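Local coordinates for putative nudix hydrolase family member (Chromobacterium violaceum, PDB 3F13), which probably acts as a magnesium-dependent hydrolase of the Nudix family, although its substrate is not established, at residues 71-74 / 75-78. Numbering follows the deposited sequence.
Sequences MLYL and FDHI
The phenol of Y73 reaches forward along its own strand to D76, three residues on, and donates a hydrogen bond to the carboxylate: Y73 OH lies 2.6 Å from D76 OD1. The tyrosine ring can run lengthwise like this because CG stands anti to the backbone N, which swings the ring over the peptide that follows L74. The bond does not lie in the carboxylate plane. The hydroxyl comes in from above it, 61° out of plane, and the ring is turned 42° against the carboxylate. OD1 also forms a salt bridge with K85 on the neighbouring strand 82-90, so two donors grip this one oxygen; the lysine would probably stabilise the charged form of D76. Another lysine, K137 of helix 136-157, gives a hydrogen bond to the backbone oxygen L74 O.

Beneath the ring, F75 N sits 3.6 Å from the plane of Y73, displaced toward the rim, while Y73 CZ approaches F75 CA at 3.6 Å. Y73 and D76 flank L74 and F75, so their bond bridges a kink in the main chain. That kink is a classic beta bulge: L74 and F75 together face V86 of strand 82-90, both joined to it by backbone hydrogen bonds, and the extra residue fits with the bend of 56° between the short segments 71-74 and 75-78 of a single hairpin strand.

Apolar contact comes from the bulge residues themselves. L74 CB meets F75 CD2 at 3.5 Å, and the carbonyl carbon of L74 lies obliquely to the phenylalanine ring, 3.5 Å from F75 CG. Both side chains are buried against helix 118-132, L74 on L130 and F75 on R126.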
ATOM      1  N   MET B  71       0.875  -1.697  -1.983  1.00 23.95           N
ATOM      2  CA  MET B  71       0.326  -0.992  -3.126  1.00 23.40           C
ATOM      3  C   MET B  71       1.285   0.121  -3.510  1.00 23.30           C
ATOM      4  O   MET B  71       1.926   0.746  -2.650  1.00 23.78           O
ATOM      5  CB  MET B  71      -1.049  -0.381  -2.723  1.00 25.47           C
ATOM      6  CG  MET B  71      -1.208   0.204  -1.133  1.00 21.95           C
ATOM      7  SD  MET B  71      -2.808   1.034  -1.030  1.00 41.77           S
ATOM      8  CE  MET B  71      -3.558   0.482  -2.562  1.00 39.38           C
ATOM      9  N   LEU B  72       1.331   0.442  -4.786  1.00 22.56           N
ATOM     10  CA  LEU B  72       2.127   1.561  -5.232  1.00 23.30           C
ATOM     11  C   LEU B  72       1.262   2.481  -6.090  1.00 23.72           C
ATOM     12  O   LEU B  72       0.771   2.061  -7.144  1.00 23.68           O
ATOM     13  CB  LEU B  72       3.332   1.062  -6.049  1.00 23.73           C
ATOM     14  CG  LEU B  72       4.099   2.176  -6.749  1.00 27.63           C
ATOM     15  CD1 LEU B  72       4.753   3.080  -5.664  1.00 28.53           C
ATOM     16  CD2 LEU B  72       5.141   1.582  -7.677  1.00 25.19           C
ATOM     17  N   TYR B  73       1.040   3.708  -5.644  1.00 24.18           N
ATOM     18  CA  TYR B  73       0.309   4.690  -6.463  1.00 24.12           C
ATOM     19  C   TYR B  73       1.057   4.959  -7.775  1.00 24.67           C
ATOM     20  O   TYR B  73       2.236   5.326  -7.764  1.00 23.83           O
ATOM     21  CB  TYR B  73       0.066   6.004  -5.680  1.00 24.79           C
ATOM     22  CG  TYR B  73      -0.356   7.168  -6.557  1.00 25.98           C
ATOM     23  CD1 TYR B  73      -1.625   7.204  -7.137  1.00 27.54           C
ATOM     24  CD2 TYR B  73       0.549   8.173  -6.897  1.00 29.98           C
ATOM     25  CE1 TYR B  73      -2.002   8.252  -7.992  1.00 27.31           C
ATOM     26  CE2 TYR B  73       0.181   9.241  -7.732  1.00 31.66           C
ATOM     27  CZ  TYR B  73      -1.108   9.253  -8.279  1.00 32.59           C
ATOM     28  OH  TYR B  73      -1.514  10.282  -9.098  1.00 36.18           O
ATOM     29  N   LEU B  74       0.384   4.753  -8.921  1.00 24.80           N
ATOM     30  CA  LEU B  74       1.019   4.965 -10.225  1.00 25.56           C
ATOM     31  C   LEU B  74       0.649   6.323 -10.837  1.00 26.33           C
ATOM     32  O   LEU B  74       1.539   7.112 -11.212  1.00 26.58           O
ATOM     33  CB  LEU B  74       0.614   3.846 -11.191  1.00 26.26           C
ATOM     34  CG  LEU B  74       0.788   2.439 -10.630  1.00 26.81           C
ATOM     35  CD1 LEU B  74       0.196   1.356 -11.564  1.00 26.87           C
ATOM     36  CD2 LEU B  74       2.303   2.230 -10.358  1.00 28.18           C
ATOM     37  N   PHE B  75      -0.649   6.613 -10.952  1.00 25.63           N
ATOM     38  CA  PHE B  75      -1.064   7.867 -11.603  1.00 27.22           C
ATOM     39  C   PHE B  75      -2.560   8.080 -11.459  1.00 27.05           C
ATOM     40  O   PHE B  75      -3.293   7.159 -11.005  1.00 26.07           O
ATOM     41  CB  PHE B  75      -0.712   7.852 -13.107  1.00 26.62           C
ATOM     42  CG  PHE B  75      -1.163   6.588 -13.852  1.00 27.59           C
ATOM     43  CD1 PHE B  75      -2.463   6.474 -14.337  1.00 28.20           C
ATOM     44  CD2 PHE B  75      -0.279   5.543 -14.081  1.00 26.50           C
ATOM     45  CE1 PHE B  75      -2.892   5.301 -15.037  1.00 24.83           C
ATOM     46  CE2 PHE B  75      -0.682   4.376 -14.774  1.00 28.11           C
ATOM     47  CZ  PHE B  75      -2.019   4.259 -15.226  1.00 27.63           C
ATOM     48  N   ASP B  76      -2.999   9.266 -11.886  1.00 28.03           N
ATOM     49  CA  ASP B  76      -4.415   9.611 -11.896  1.00 30.65           C
ATOM     50  C   ASP B  76      -4.908   9.394 -13.325  1.00 31.23           C
ATOM     51  O   ASP B  76      -4.151   9.591 -14.281  1.00 31.08           O
ATOM     52  CB  ASP B  76      -4.629  11.081 -11.526  1.00 31.79           C
ATOM     53  CG  ASP B  76      -3.993  11.459 -10.202  1.00 36.34           C
ATOM     54  OD1 ASP B  76      -4.099  10.679  -9.220  1.00 38.34           O
ATOM     55  OD2 ASP B  76      -3.346  12.536 -10.149  1.00 41.20           O
ATOM     56  N   HIS B  77      -6.169   9.001 -13.483  1.00 30.32           N
ATOM     57  CA  HIS B  77      -6.753   8.870 -14.795  1.00 31.01           C
ATOM     58  C   HIS B  77      -8.127   9.530 -14.701  1.00 31.15           C
ATOM     59  O   HIS B  77      -8.981   9.042 -13.960  1.00 29.14           O
ATOM     60  CB  HIS B  77      -6.940   7.400 -15.135  1.00 31.64           C
ATOM     61  CG  HIS B  77      -7.590   7.172 -16.460  1.00 35.44           C
ATOM     62  ND1 HIS B  77      -6.883   7.171 -17.639  1.00 35.32           N
ATOM     63  CD2 HIS B  77      -8.881   6.944 -16.793  1.00 36.77           C
ATOM     64  CE1 HIS B  77      -7.709   6.948 -18.646  1.00 37.49           C
ATOM     65  NE2 HIS B  77      -8.929   6.813 -18.160  1.00 39.18           N
ATOM     66  N   ILE B  78      -8.344  10.644 -15.400  1.00 30.70           N
ATOM     67  CA  ILE B  78      -9.680  11.254 -15.346  1.00 30.53           C
ATOM     68  C   ILE B  78     -10.507  10.955 -16.605  1.00 29.95           C
ATOM     69  O   ILE B  78     -10.000  10.888 -17.715  1.00 29.18           O
ATOM     70  CB  ILE B  78      -9.667  12.788 -15.075  1.00 31.42           C
ATOM     71  CG1 ILE B  78      -9.077  13.530 -16.274  1.00 33.07           C
ATOM     72  CG2 ILE B  78      -8.877  13.094 -13.776  1.00 33.17           C
ATOM     73  CD1 ILE B  78      -9.294  15.019 -16.269  1.00 36.60           C
TER